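Local coordinates for protein tryparedoxin (Leishmania major, PDB 3S9F) that probably serves as a thioredoxin-fold disulfide reductase that passes electrons to partner proteins such as tryparedoxin peroxidase in the parasite's detoxification pathway, at residues W59-C63 with S128-L132. Residues are numbered along the deposited sequence; the frame is centred on the assembly and turned at random.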
loop_
_atom_site.group_PDB
_atom_site.type_symbol
_atom_site.label_atom_id
_atom_site.label_comp_id
_atom_site.label_asym_id
_atom_site.label_seq_id
_atom_site.Cartn_x
_atom_site.Cartn_y
_atom_site.Cartn_z
ATOM N N TRP A 59 -16.927 -17.908 5.862
ATOM C CA TRP A 59 -17.284 -19.265 5.409
ATOM C C TRP A 59 -16.520 -20.381 6.141
ATOM O O TRP A 59 -16.737 -21.587 5.929
ATOM C CB TRP A 59 -17.093 -19.360 3.882
ATOM C CG TRP A 59 -15.735 -18.923 3.344
ATOM C CD1 TRP A 59 -15.474 -17.803 2.575
ATOM C CD2 TRP A 59 -14.484 -19.603 3.484
ATOM N NE1 TRP A 59 -14.152 -17.753 2.253
ATOM C CE2 TRP A 59 -13.513 -18.837 2.795
ATOM C CE3 TRP A 59 -14.076 -20.769 4.140
ATOM C CZ2 TRP A 59 -12.158 -19.202 2.750
ATOM C CZ3 TRP A 59 -12.740 -21.137 4.084
ATOM C CH2 TRP A 59 -11.792 -20.352 3.392
ATOM N N CYS A 60 -15.635 -19.964 7.031
ATOM C CA CYS A 60 -14.725 -20.858 7.704
ATOM C C CYS A 60 -15.293 -21.241 9.080
ATOM O O CYS A 60 -15.485 -20.378 9.933
ATOM C CB CYS A 60 -13.374 -20.147 7.813
ATOM S SG CYS A 60 -12.288 -20.797 9.067
ATOM N N PRO A 61 -15.587 -22.538 9.294
ATOM C CA PRO A 61 -16.163 -22.935 10.590
ATOM C C PRO A 61 -15.294 -22.677 11.837
ATOM O O PRO A 61 -15.823 -22.176 12.839
ATOM C CB PRO A 61 -16.479 -24.428 10.394
ATOM C CG PRO A 61 -16.709 -24.561 8.908
ATOM C CD PRO A 61 -15.659 -23.637 8.309
ATOM N N PRO A 62 -13.981 -22.999 11.803
ATOM C CA PRO A 62 -13.235 -22.626 13.002
ATOM C C PRO A 62 -13.102 -21.117 13.223
ATOM O O PRO A 62 -12.978 -20.688 14.380
ATOM C CB PRO A 62 -11.862 -23.269 12.782
ATOM C CG PRO A 62 -11.752 -23.456 11.341
ATOM C CD PRO A 62 -13.149 -23.801 10.892
ATOM N N CYS A 63 -13.131 -20.319 12.143
ATOM C CA CYS A 63 -13.178 -18.857 12.294
ATOM C C CYS A 63 -14.416 -18.395 13.033
ATOM O O CYS A 63 -14.337 -17.495 13.871
ATOM C CB CYS A 63 -13.124 -18.130 10.956
ATOM S SG CYS A 63 -11.644 -18.396 10.002
ATOM N N SER A 128 -3.615 -21.546 6.830
ATOM C CA SER A 128 -4.939 -21.857 7.320
ATOM C C SER A 128 -5.486 -20.671 8.099
ATOM O O SER A 128 -4.741 -19.781 8.551
ATOM C CB SER A 128 -4.941 -23.093 8.223
ATOM O OG SER A 128 -4.001 -22.938 9.270
ATOM N N ILE A 129 -6.788 -20.683 8.276
ATOM C CA ILE A 129 -7.439 -19.623 9.037
ATOM C C ILE A 129 -8.305 -20.294 10.120
ATOM O O ILE A 129 -8.647 -21.465 9.983
ATOM C CB ILE A 129 -8.252 -18.665 8.118
ATOM C CG1 ILE A 129 -9.213 -19.443 7.195
ATOM C CG2 ILE A 129 -7.305 -17.761 7.309
ATOM C CD1 ILE A 129 -10.216 -18.512 6.485
ATOM N N PRO A 130 -8.621 -19.579 11.220
ATOM C CA PRO A 130 -8.208 -18.222 11.601
ATOM C C PRO A 130 -6.736 -18.158 11.996
ATOM O O PRO A 130 -6.217 -19.096 12.617
ATOM C CB PRO A 130 -9.082 -17.908 12.816
ATOM C CG PRO A 130 -9.363 -19.261 13.445
ATOM C CD PRO A 130 -9.407 -20.249 12.279
ATOM N N THR A 131 -6.062 -17.093 11.579
ATOM C CA THR A 131 -4.663 -16.860 11.962
ATOM C C THR A 131 -4.529 -15.405 12.377
ATOM O O THR A 131 -5.098 -14.510 11.736
ATOM C CB THR A 131 -3.673 -17.196 10.810
ATOM O OG1 THR A 131 -3.659 -18.622 10.594
ATOM C CG2 THR A 131 -2.241 -16.763 11.168
ATOM N N LEU A 132 -3.783 -15.179 13.454
ATOM C CA LEU A 132 -3.543 -13.834 13.942
ATOM C C LEU A 132 -2.022 -13.597 14.021
ATOM O O LEU A 132 -1.302 -14.352 14.682
ATOM C CB LEU A 132 -4.254 -13.700 15.306
ATOM C CG LEU A 132 -4.670 -12.422 16.003
ATOM C CD1 LEU A 132 -5.562 -11.527 15.137
ATOM C CD2 LEU A 132 -5.401 -12.831 17.311
#
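C63 sets its sulfur against the ring of P130: SG lies 3.5 Å from P130 N and 3.7 Å from P130 CD, with P130 CB almost as near, so the sulfur rests over the ring rather than at one corner. With SG anti to the carbonyl carbon and beside the backbone N (chi1 -62°), the sulfur is carried to the P130 ring. The peptide bond before P130 is cis, as the 3.0 Å between I129 CA and P130 CA confirms, and this proline faces the CxxC at the start of helix 61-77, the hallmark pairing of the thioredoxin fold. P62 meets the same proline crosswise, the two side chains crossing at about a right angle with P62 CB 3.9 Å from P130 CD. Beside them, I129 reaches forward by its CD1, which is 3.8 Å from C60 CB and equally close to C63 SG. The end of the W59 indole meets the tip of I129, its CH2 3.9 Å from I129 CD1 and oblique to the ring, while its NE1 makes a weak hydrogen bond to W90 O. C60 turns SG anti to its own N (chi1 160°), alongside I129 CG1 and I129 O. Over the 232 Å² buried between the segments, every approach is a van der Waals contact, mostly between apolar side-chain atoms, giving the CxxC pair, known to form a disulfide in this protein, a largely hydrocarbon wall on the cis-proline side; this is consistent with a redox site sheltered there from solvent.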